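Local coordinates for protein glutaredoxin 1 (Francisella tularensis subsp. tularensis, PDB 3MSZ) that probably reduces protein disulfides by thiol-disulfide exchange, as a small glutathione-binding member of the thioredoxin superfamily, at residues T10-P15 with E33-D38; V18-W23 with G73-L78; F57-V62 with D69-G74. All blocks are in the same frame, centred on the assembly; numbering follows the deposited sequence.

Overall arrangement
The chain starts in strand 6-10, whose last residue opens interaction 1; helix 15-26 follows, and the chain returns in parallel strand 32-35, so that interaction 1 closes a beta-alpha-beta unit. Residues 18-23 on that helix wait much longer for their partner, 73-78, and interactions 1 and 2 therefore cross along the chain, joined where Lys21 meets Glu33 in a salt bridge. Beyond helix 39-50, interaction 3 joins the loop 57-62 to strand 70-73. It opens within the span of interaction 2 and ends on the same stretch, sharing Gly73 and Gly74. Interactions 2 and 3 border the glutathione pocket, while interaction 1 ties the loop after strand 6-10 to strand 32-35.

Interaction 1. Residues T10-P15 with E33-D38; sequences TRNGCP and ETIIDD. With CAC (cacodylate ion), chain C.
Asn12 holds Asp37 at both carboxylate oxygens. Asn12 N donates to Asp37 OD1 at 2.6 Å, while the side-chain Asn12 ND2 reaches Asp37 OD2, also at 2.6 Å, and each oxygen is met on its syn side. The amide of Asn12 stands steeply to the carboxylate, their planes 74° apart, yet OD2 lies close to the amide plane. Asn12 CG sits beside its own backbone N, and the one residue presents two donors to one acid. One water donates to Asn12 O and, weakly, to Asp37 OD1.

Upstream, the two segments pair in parallel at Thr10 and Ile35: Thr10 N donates to Thr34 O at 2.9 Å, and Ile36 N to Thr10 O at 2.8 Å. Thr10 OG1 lies between its backbone N and carbonyl carbon (chi1 65°). From there Thr10 OG1 donates to Glu33 OE2 at 2.6 Å, on the anti side of the carboxylate, and the extended Glu33 chain crosses the threonine at about a right angle. The same OE2 forms a salt bridge with Lys21.

Arg11 keeps its root in the contact, with Arg11 CB 3.5 Å from Asp37 OD1. Its chain runs extended away from Asp37, and Arg11 NE and Arg11 NH1 share cacodylate O1, the NH1 bond being 2.8 Å. The ion probably came from the crystallisation liquor.

With both oxygens gripped, the Asp37 carboxylate cannot turn readily, and the loop leading into the CxxC helix is fixed to the end of strand 32-35; such short bonds are consistent with an ionised acid.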
loop_
_atom_site.group_PDB
_atom_site.type_symbol
_atom_site.label_atom_id
_atom_site.label_comp_id
_atom_site.label_asym_id
_atom_site.label_seq_id
_atom_site.Cartn_x
_atom_site.Cartn_y
_atom_site.Cartn_z
ATOM N N THR A 10 -1.001 6.324 -1.273
ATOM C CA THR A 10 0.193 7.097 -1.047
ATOM C C THR A 10 -0.112 8.578 -0.843
ATOM O O THR A 10 -1.262 9.011 -0.912
ATOM C CB THR A 10 1.151 7.001 -2.273
ATOM O OG1 THR A 10 0.517 7.619 -3.390
ATOM C CG2 THR A 10 1.429 5.544 -2.637
ATOM N N ARG A 11 0.941 9.336 -0.555
ATOM C CA ARG A 11 0.899 10.788 -0.623
ATOM C C ARG A 11 2.228 11.237 -1.268
ATOM O O ARG A 11 3.225 10.465 -1.303
ATOM C CB ARG A 11 0.713 11.385 0.779
ATOM C CG ARG A 11 1.999 11.352 1.637
ATOM C CD ARG A 11 1.733 11.949 3.028
ATOM N NE ARG A 11 2.910 11.862 3.906
ATOM C CZ ARG A 11 3.993 12.644 3.817
ATOM N NH1 ARG A 11 4.988 12.496 4.677
ATOM N NH2 ARG A 11 4.078 13.592 2.884
ATOM N N ASN A 12 2.245 12.450 -1.817
ATOM C CA ASN A 12 3.508 13.049 -2.300
ATOM C C ASN A 12 4.384 13.487 -1.117
ATOM O O ASN A 12 3.865 13.878 -0.066
ATOM C CB ASN A 12 3.217 14.248 -3.216
ATOM C CG ASN A 12 2.453 13.851 -4.472
ATOM O OD1 ASN A 12 2.947 13.065 -5.278
ATOM N ND2 ASN A 12 1.242 14.386 -4.635
ATOM N N GLY A 13 5.705 13.411 -1.275
ATOM C CA GLY A 13 6.636 13.752 -0.206
ATOM C C GLY A 13 6.803 12.648 0.832
ATOM O O GLY A 13 7.322 12.882 1.927
ATOM N N CYS A 14 6.341 11.450 0.488
ATOM C CA CYS A 14 6.507 10.296 1.353
ATOM C C CYS A 14 7.482 9.316 0.695
ATOM O O CYS A 14 7.132 8.584 -0.232
ATOM C CB CYS A 14 5.155 9.635 1.629
ATOM S SG CYS A 14 5.250 8.280 2.819
ATOM N N PRO A 15 8.736 9.341 1.143
ATOM C CA PRO A 15 9.745 8.479 0.524
ATOM C C PRO A 15 9.434 6.995 0.644
ATOM O O PRO A 15 9.738 6.241 -0.290
ATOM C CB PRO A 15 11.027 8.862 1.267
ATOM C CG PRO A 15 10.822 10.337 1.591
ATOM C CD PRO A 15 9.340 10.388 1.989
ATOM N N GLU A 33 -2.229 3.395 -8.194
ATOM C CA GLU A 33 -1.899 4.268 -7.088
ATOM C C GLU A 33 -3.062 5.222 -6.836
ATOM O O GLU A 33 -3.586 5.853 -7.766
ATOM C CB GLU A 33 -0.622 5.072 -7.391
ATOM C CG GLU A 33 -0.162 5.967 -6.220
ATOM C CD GLU A 33 1.062 6.842 -6.575
ATOM O OE1 GLU A 33 1.316 7.021 -7.775
ATOM O OE2 GLU A 33 1.767 7.369 -5.664
ATOM N N THR A 34 -3.438 5.352 -5.572
ATOM C CA THR A 34 -4.342 6.418 -5.146
ATOM C C THR A 34 -3.585 7.385 -4.243
ATOM O O THR A 34 -3.103 6.982 -3.180
ATOM C CB THR A 34 -5.493 5.819 -4.374
ATOM O OG1 THR A 34 -6.239 4.994 -5.267
ATOM C CG2 THR A 34 -6.404 6.895 -3.792
ATOM N N ILE A 35 -3.461 8.641 -4.681
ATOM C CA ILE A 35 -2.724 9.670 -3.937
ATOM C C ILE A 35 -3.690 10.505 -3.084
ATOM O O ILE A 35 -4.640 11.076 -3.591
ATOM C CB ILE A 35 -1.978 10.638 -4.856
ATOM C CG1 ILE A 35 -0.934 9.905 -5.698
ATOM C CG2 ILE A 35 -1.247 11.702 -4.027
ATOM C CD1 ILE A 35 -0.259 10.799 -6.736
ATOM N N ILE A 36 -3.446 10.548 -1.783
ATOM C CA ILE A 36 -4.253 11.357 -0.874
ATOM C C ILE A 36 -3.345 12.285 -0.074
ATOM O O ILE A 36 -2.858 11.931 1.003
ATOM C CB ILE A 36 -5.066 10.471 0.079
ATOM C CG1 ILE A 36 -4.226 9.271 0.534
ATOM C CG2 ILE A 36 -6.332 9.995 -0.614
ATOM C CD1 ILE A 36 -5.014 8.187 1.285
ATOM N N ASP A 37 -3.100 13.472 -0.609
ATOM C CA ASP A 37 -2.097 14.372 -0.009
ATOM C C ASP A 37 -2.581 15.046 1.279
ATOM O O ASP A 37 -1.842 15.152 2.268
ATOM C CB ASP A 37 -1.599 15.424 -1.007
ATOM C CG ASP A 37 -0.436 14.913 -1.888
ATOM O OD1 ASP A 37 0.075 13.784 -1.662
ATOM O OD2 ASP A 37 -0.031 15.654 -2.811
ATOM N N ASP A 38 -3.828 15.469 1.306
ATOM C CA ASP A 38 -4.205 16.268 2.478
ATOM C C ASP A 38 -4.555 15.470 3.738
ATOM O O ASP A 38 -5.019 14.310 3.687
ATOM C CB ASP A 38 -5.222 17.368 2.154
ATOM C CG ASP A 38 -6.586 16.827 1.871
ATOM O OD1 ASP A 38 -6.689 15.987 0.949
ATOM O OD2 ASP A 38 -7.553 17.247 2.552
HETATM AS AS CAC C . 2.678 9.973 7.096
HETATM O O1 CAC C . 4.130 10.290 6.197
HETATM O O2 CAC C . 2.339 8.302 6.839
HETATM C C1 CAC C . 2.960 10.310 9.011
HETATM C C2 CAC C . 1.184 11.040 6.423
HETATM O O HOH W 1 1.624 14.767 0.756
#

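Interaction 2. Residues V18-W23 with G73-L78; sequences VWAKQW and GGFTEL. With GSH (glutathione), chain D.
Phe75 is the main bump of this contact: its ring is laid against helix 15-26 where Trp19 and Ala20 offer a shallow seat. CG stands anti to the backbone N (chi1 -176°), and the ring beyond it lies on Trp19 and Ala20. Trp19 CB sits over one face, 3.8 Å from the centroid of the Phe75 ring and displaced toward the rim, a CH-pi contact. The indole itself turns away, but the edge of its five-membered ring still points at the phenylalanine face, with centroids 5.7 Å apart and planes at 54°. Beside it, Phe75 CE2 comes to 3.5 Å from Trp19 O, and Phe75 CD2 lies 4.1 Å from Ala20 CB.

In the thioredoxin fold the first and third helices pack on the same side of the central sheet, and here helices 15-26 and 75-80 do so, with Ala20 and Leu78 both resting on Ile65 of strand 64-67. The small Ala20 lets the second bump come close: Leu78 CD2 is 4.2 Å from Ala20 CB. The other branch, Leu78 CD1, approaches Trp23 CE3 at 4.0 Å, and Leu78 CG lies over one face of that indole, offset toward its rim. Ala82 and Ile85 of the last helix also touch Trp23.

Where helix 75-80 starts, just after the N-cap residue Gly74, Phe75 N donates a nearly straight 3.1 Å bond to glutathione O2.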
loop_
_atom_site.group_PDB
_atom_site.type_symbol
_atom_site.label_atom_id
_atom_site.label_comp_id
_atom_site.label_asym_id
_atom_site.label_seq_id
_atom_site.Cartn_x
_atom_site.Cartn_y
_atom_site.Cartn_z
ATOM N N VAL A 18 7.551 6.032 -2.162
ATOM C CA VAL A 18 8.389 5.899 -3.377
ATOM C C VAL A 18 9.156 4.556 -3.313
ATOM O O VAL A 18 9.266 3.871 -4.319
ATOM C CB VAL A 18 9.335 7.147 -3.569
ATOM C CG1 VAL A 18 10.459 6.903 -4.640
ATOM C CG2 VAL A 18 8.516 8.348 -3.964
ATOM N N TRP A 19 9.660 4.166 -2.126
ATOM C CA TRP A 19 10.358 2.877 -2.025
ATOM C C TRP A 19 9.429 1.724 -2.391
ATOM O O TRP A 19 9.848 0.750 -2.991
ATOM C CB TRP A 19 10.951 2.620 -0.635
ATOM C CG TRP A 19 11.832 3.722 -0.138
ATOM C CD1 TRP A 19 11.942 4.162 1.154
ATOM C CD2 TRP A 19 12.697 4.555 -0.924
ATOM N NE1 TRP A 19 12.832 5.218 1.220
ATOM C CE2 TRP A 19 13.329 5.458 -0.039
ATOM C CE3 TRP A 19 13.041 4.598 -2.287
ATOM C CZ2 TRP A 19 14.257 6.418 -0.475
ATOM C CZ3 TRP A 19 13.969 5.554 -2.713
ATOM C CH2 TRP A 19 14.547 6.454 -1.810
ATOM N N ALA A 20 8.172 1.831 -2.014
ATOM C CA ALA A 20 7.230 0.759 -2.298
ATOM C C ALA A 20 6.974 0.648 -3.784
ATOM O O ALA A 20 6.978 -0.461 -4.364
ATOM C CB ALA A 20 5.875 1.007 -1.524
ATOM N N LYS A 21 6.687 1.787 -4.410
ATOM C CA LYS A 21 6.445 1.828 -5.873
ATOM C C LYS A 21 7.669 1.351 -6.643
ATOM O O LYS A 21 7.563 0.573 -7.588
ATOM C CB LYS A 21 6.069 3.240 -6.315
ATOM C CG LYS A 21 4.702 3.672 -5.797
ATOM C CD LYS A 21 4.287 5.042 -6.329
ATOM C CE LYS A 21 4.880 6.153 -5.469
ATOM N NZ LYS A 21 4.465 7.513 -5.943
ATOM N N GLN A 22 8.833 1.846 -6.238
ATOM C CA GLN A 22 10.085 1.443 -6.860
ATOM C C GLN A 22 10.279 -0.067 -6.809
ATOM O O GLN A 22 10.772 -0.671 -7.767
ATOM C CB GLN A 22 11.245 2.108 -6.131
ATOM C CG GLN A 22 12.578 1.694 -6.661
ATOM C CD GLN A 22 13.726 2.400 -5.924
ATOM O OE1 GLN A 22 14.347 3.316 -6.453
ATOM N NE2 GLN A 22 13.986 1.975 -4.698
ATOM N N TRP A 23 9.889 -0.683 -5.695
ATOM C CA TRP A 23 9.999 -2.133 -5.588
ATOM C C TRP A 23 9.140 -2.842 -6.649
ATOM O O TRP A 23 9.582 -3.792 -7.309
ATOM C CB TRP A 23 9.612 -2.622 -4.182
ATOM C CG TRP A 23 9.895 -4.097 -3.986
ATOM C CD1 TRP A 23 11.087 -4.662 -3.579
ATOM C CD2 TRP A 23 9.000 -5.196 -4.236
ATOM N NE1 TRP A 23 10.973 -6.035 -3.548
ATOM C CE2 TRP A 23 9.706 -6.393 -3.935
ATOM C CE3 TRP A 23 7.678 -5.288 -4.677
ATOM C CZ2 TRP A 23 9.120 -7.674 -4.050
ATOM C CZ3 TRP A 23 7.093 -6.576 -4.799
ATOM C CH2 TRP A 23 7.825 -7.745 -4.491
ATOM N N GLY A 73 0.189 -4.238 4.180
ATOM C CA GLY A 73 0.747 -3.319 5.145
ATOM C C GLY A 73 1.553 -2.226 4.475
ATOM O O GLY A 73 1.250 -1.818 3.340
ATOM N N GLY A 74 2.560 -1.728 5.190
ATOM C CA GLY A 74 3.450 -0.703 4.659
ATOM C C GLY A 74 4.689 -1.289 3.974
ATOM O O GLY A 74 4.734 -2.464 3.571
ATOM N N PHE A 75 5.736 -0.486 3.888
ATOM C CA PHE A 75 6.922 -0.936 3.183
ATOM C C PHE A 75 7.686 -2.089 3.883
ATOM O O PHE A 75 8.148 -3.022 3.236
ATOM C CB PHE A 75 7.845 0.254 2.967
ATOM C CG PHE A 75 9.036 -0.086 2.179
ATOM C CD1 PHE A 75 10.299 -0.048 2.753
ATOM C CD2 PHE A 75 8.902 -0.467 0.863
ATOM C CE1 PHE A 75 11.421 -0.364 1.996
ATOM C CE2 PHE A 75 10.014 -0.817 0.113
ATOM C CZ PHE A 75 11.273 -0.752 0.683
ATOM N N THR A 76 7.813 -2.008 5.206
ATOM C CA THR A 76 8.385 -3.093 5.987
ATOM C C THR A 76 7.700 -4.401 5.687
ATOM O O THR A 76 8.365 -5.410 5.459
ATOM C CB THR A 76 8.287 -2.799 7.483
ATOM O OG1 THR A 76 9.145 -1.693 7.774
ATOM C CG2 THR A 76 8.700 -4.029 8.335
ATOM N N GLU A 77 6.367 -4.396 5.659
ATOM C CA GLU A 77 5.661 -5.637 5.390
ATOM C C GLU A 77 5.877 -6.104 3.969
ATOM O O GLU A 77 5.963 -7.310 3.718
ATOM C CB GLU A 77 4.169 -5.544 5.686
ATOM C CG GLU A 77 3.835 -5.470 7.160
ATOM C CD GLU A 77 3.906 -4.031 7.711
ATOM O OE1 GLU A 77 4.179 -3.080 6.931
ATOM O OE2 GLU A 77 3.677 -3.853 8.928
ATOM N N LEU A 78 5.944 -5.161 3.031
ATOM C CA LEU A 78 6.178 -5.523 1.637
ATOM C C LEU A 78 7.491 -6.294 1.537
ATOM O O LEU A 78 7.553 -7.377 0.962
ATOM C CB LEU A 78 6.240 -4.273 0.761
ATOM C CG LEU A 78 6.478 -4.465 -0.739
ATOM C CD1 LEU A 78 5.353 -5.282 -1.367
ATOM C CD2 LEU A 78 6.608 -3.099 -1.426
HETATM N N1 GSH D . 7.093 0.402 12.911
HETATM C CA1 GSH D . 6.805 0.882 11.570
HETATM C C1 GSH D . 5.731 1.945 11.510
HETATM O O11 GSH D . 4.609 1.753 12.041
HETATM O O12 GSH D . 5.953 3.037 10.908
HETATM C CB1 GSH D . 8.021 1.525 10.920
HETATM C CG1 GSH D . 7.458 1.778 9.521
HETATM C CD1 GSH D . 8.478 2.221 8.551
HETATM O OE1 GSH D . 9.715 1.540 8.458
HETATM N N2 GSH D . 8.041 3.250 7.838
HETATM C CA2 GSH D . 6.659 3.216 7.432
HETATM C C2 GSH D . 6.392 2.080 6.505
HETATM O O2 GSH D . 5.409 2.208 5.480
HETATM C CB2 GSH D . 6.329 4.507 6.718
HETATM S SG2 GSH D . 5.568 5.701 7.842
HETATM N N3 GSH D . 7.146 0.978 6.713
HETATM C CA3 GSH D . 6.506 -0.287 6.971
HETATM C C3 GSH D . 5.422 -0.222 8.050
HETATM O O31 GSH D . 5.299 0.723 8.866
HETATM O O32 GSH D . 4.585 -1.127 8.172
#

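Interaction 3. Residues F57-V62 with D69-G74; sequences FPISTV and DEHIGG. With GSH (glutathione), chain D; CAC (cacodylate ion), chain C.
Val62 N donates to cacodylate O2 at 3.0 Å, with 159° at the hydrogen, at the ligand end of a loop whose other end packs on strand 70-73. There His71 NE2 lies 3.7 Å from Phe57 CZ and 3.6 Å from Ile59 CG2, both packing on the nitrogen. NE2 stands over one face of the Phe57 ring, displaced toward its rim, and the two side chains cross at about a right angle. Their rings meet obliquely, planes at 48°. His71 CG is anti to the backbone N (chi1 178°), whereas Phe57 carries CG between its backbone N and carbonyl carbon.

The Phe57 ring also meets main chain. Phe57 CZ is 3.7 Å from Gly73 CA, and Gly74 N and Ile72 O lie near the ring plane at its edge. Gly73 has no side chain to hold the ring off. Ile72 and Gly73 together face Ile65 as a classic beta bulge, an irregularity close to the point where the strand gives way to a helix.

Farther along the loop, Thr61 CB lies 3.8 Å from glutathione SG2, and Gly74 CA lies 3.6 Å from glutathione O2. Thr61, Val62 and Pro63 line the glutathione pocket; a Thr-Val-Pro segment just before this strand is where thioredoxin-fold proteins usually carry their cis-proline, a role Pro63 probably shares.

In the fold, the loop 57-62 bridges helix 39-50, where Ile59 rests on Phe45, Tyr46 and Met49, and the outermost strand 70-73; Gln64 of the neighbouring strand touches Phe57, Ile59 and His71, and Glu77 of helix 75-80 packs on Phe57.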
loop_
_atom_site.group_PDB
_atom_site.type_symbol
_atom_site.label_atom_id
_atom_site.label_comp_id
_atom_site.label_asym_id
_atom_site.label_seq_id
_atom_site.Cartn_x
_atom_site.Cartn_y
_atom_site.Cartn_z
ATOM N N PHE A 57 -4.395 -4.651 10.404
ATOM C CA PHE A 57 -4.042 -3.882 11.567
ATOM C C PHE A 57 -4.585 -2.450 11.350
ATOM O O PHE A 57 -4.931 -2.073 10.238
ATOM C CB PHE A 57 -2.521 -3.923 11.833
ATOM C CG PHE A 57 -1.674 -3.376 10.699
ATOM C CD1 PHE A 57 -0.996 -4.244 9.825
ATOM C CD2 PHE A 57 -1.537 -1.995 10.514
ATOM C CE1 PHE A 57 -0.198 -3.739 8.768
ATOM C CE2 PHE A 57 -0.724 -1.477 9.483
ATOM C CZ PHE A 57 -0.059 -2.343 8.599
ATOM N N PRO A 58 -4.696 -1.664 12.420
ATOM C CA PRO A 58 -5.301 -0.333 12.240
ATOM C C PRO A 58 -4.300 0.587 11.598
ATOM O O PRO A 58 -3.197 0.714 12.137
ATOM C CB PRO A 58 -5.619 0.103 13.683
ATOM C CG PRO A 58 -4.610 -0.609 14.512
ATOM C CD PRO A 58 -4.336 -1.941 13.821
ATOM N N ILE A 59 -4.635 1.180 10.451
ATOM C CA ILE A 59 -3.638 1.942 9.702
ATOM C C ILE A 59 -3.652 3.412 10.096
ATOM O O ILE A 59 -4.695 3.952 10.471
ATOM C CB ILE A 59 -3.836 1.822 8.163
ATOM C CG1 ILE A 59 -5.202 2.412 7.733
ATOM C CG2 ILE A 59 -3.725 0.351 7.710
ATOM C CD1 ILE A 59 -5.334 2.643 6.168
ATOM N N SER A 60 -2.500 4.067 9.994
ATOM C CA SER A 60 -2.434 5.484 10.317
ATOM C C SER A 60 -1.252 6.135 9.616
ATOM O O SER A 60 -0.857 7.246 9.955
ATOM C CB SER A 60 -2.296 5.681 11.837
ATOM O OG SER A 60 -1.041 5.202 12.260
ATOM N N THR A 61 -0.698 5.434 8.636
ATOM C CA THR A 61 0.383 5.961 7.815
ATOM C C THR A 61 0.184 5.494 6.371
ATOM O O THR A 61 -0.636 4.606 6.086
ATOM C CB THR A 61 1.760 5.450 8.314
ATOM O OG1 THR A 61 1.870 4.035 8.087
ATOM C CG2 THR A 61 1.916 5.719 9.820
ATOM N N VAL A 62 0.934 6.096 5.455
ATOM C CA VAL A 62 1.070 5.553 4.104
ATOM C C VAL A 62 2.545 5.265 3.918
ATOM O O VAL A 62 3.363 5.823 4.625
ATOM C CB VAL A 62 0.578 6.530 3.022
ATOM C CG1 VAL A 62 -0.955 6.549 3.000
ATOM C CG2 VAL A 62 1.147 7.930 3.299
ATOM N N ASP A 69 -6.549 -7.851 -3.079
ATOM C CA ASP A 69 -7.553 -7.503 -2.068
ATOM C C ASP A 69 -7.150 -7.868 -0.632
ATOM O O ASP A 69 -7.895 -7.634 0.323
ATOM C CB ASP A 69 -8.924 -8.092 -2.447
ATOM C CG ASP A 69 -9.429 -7.573 -3.802
ATOM O OD1 ASP A 69 -9.405 -6.333 -4.025
ATOM O OD2 ASP A 69 -9.837 -8.408 -4.647
ATOM N N GLU A 70 -5.961 -8.428 -0.482
ATOM C CA GLU A 70 -5.440 -8.700 0.833
ATOM C C GLU A 70 -4.531 -7.545 1.247
ATOM O O GLU A 70 -3.593 -7.185 0.532
ATOM C CB GLU A 70 -4.666 -10.021 0.842
ATOM C CG GLU A 70 -5.542 -11.279 0.761
ATOM C CD GLU A 70 -5.290 -12.248 1.921
ATOM O OE1 GLU A 70 -4.174 -12.206 2.491
ATOM O OE2 GLU A 70 -6.202 -13.049 2.262
ATOM N N HIS A 71 -4.827 -6.963 2.401
ATOM C CA HIS A 71 -4.002 -5.913 2.995
ATOM C C HIS A 71 -2.621 -6.479 3.356
ATOM O O HIS A 71 -2.522 -7.411 4.136
ATOM C CB HIS A 71 -4.715 -5.403 4.247
ATOM C CG HIS A 71 -3.972 -4.343 5.003
ATOM N ND1 HIS A 71 -3.223 -3.361 4.384
ATOM C CD2 HIS A 71 -3.883 -4.098 6.333
ATOM C CE1 HIS A 71 -2.682 -2.577 5.299
ATOM N NE2 HIS A 71 -3.086 -2.990 6.494
ATOM N N ILE A 72 -1.550 -5.916 2.807
ATOM C CA ILE A 72 -0.207 -6.384 3.146
ATOM C C ILE A 72 0.378 -5.551 4.287
ATOM O O ILE A 72 0.998 -6.090 5.237
ATOM C CB ILE A 72 0.770 -6.297 1.925
ATOM C CG1 ILE A 72 0.660 -7.530 1.045
ATOM C CG2 ILE A 72 2.222 -6.191 2.397
ATOM C CD1 ILE A 72 -0.736 -7.853 0.572
ATOM N N GLY A 73 0.189 -4.238 4.180
ATOM C CA GLY A 73 0.747 -3.319 5.145
ATOM C C GLY A 73 1.553 -2.226 4.475
ATOM O O GLY A 73 1.250 -1.818 3.340
ATOM N N GLY A 74 2.560 -1.728 5.190
ATOM C CA GLY A 74 3.450 -0.703 4.659
ATOM C C GLY A 74 4.689 -1.289 3.974
ATOM O O GLY A 74 4.734 -2.464 3.571
HETATM N N1 GSH D . 7.093 0.402 12.911
HETATM C CA1 GSH D . 6.805 0.882 11.570
HETATM C C1 GSH D . 5.731 1.945 11.510
HETATM O O11 GSH D . 4.609 1.753 12.041
HETATM O O12 GSH D . 5.953 3.037 10.908
HETATM C CB1 GSH D . 8.021 1.525 10.920
HETATM C CG1 GSH D . 7.458 1.778 9.521
HETATM C CD1 GSH D . 8.478 2.221 8.551
HETATM O OE1 GSH D . 9.715 1.540 8.458
HETATM N N2 GSH D . 8.041 3.250 7.838
HETATM C CA2 GSH D . 6.659 3.216 7.432
HETATM C C2 GSH D . 6.392 2.080 6.505
HETATM O O2 GSH D . 5.409 2.208 5.480
HETATM C CB2 GSH D . 6.329 4.507 6.718
HETATM S SG2 GSH D . 5.568 5.701 7.842
HETATM N N3 GSH D . 7.146 0.978 6.713
HETATM C CA3 GSH D . 6.506 -0.287 6.971
HETATM C C3 GSH D . 5.422 -0.222 8.050
HETATM O O31 GSH D . 5.299 0.723 8.866
HETATM O O32 GSH D . 4.585 -1.127 8.172
HETATM AS AS CAC C . 2.678 9.973 7.096
HETATM O O1 CAC C . 4.130 10.290 6.197
HETATM O O2 CAC C . 2.339 8.302 6.839
HETATM C C1 CAC C . 2.960 10.310 9.011
HETATM C C2 CAC C . 1.184 11.040 6.423
#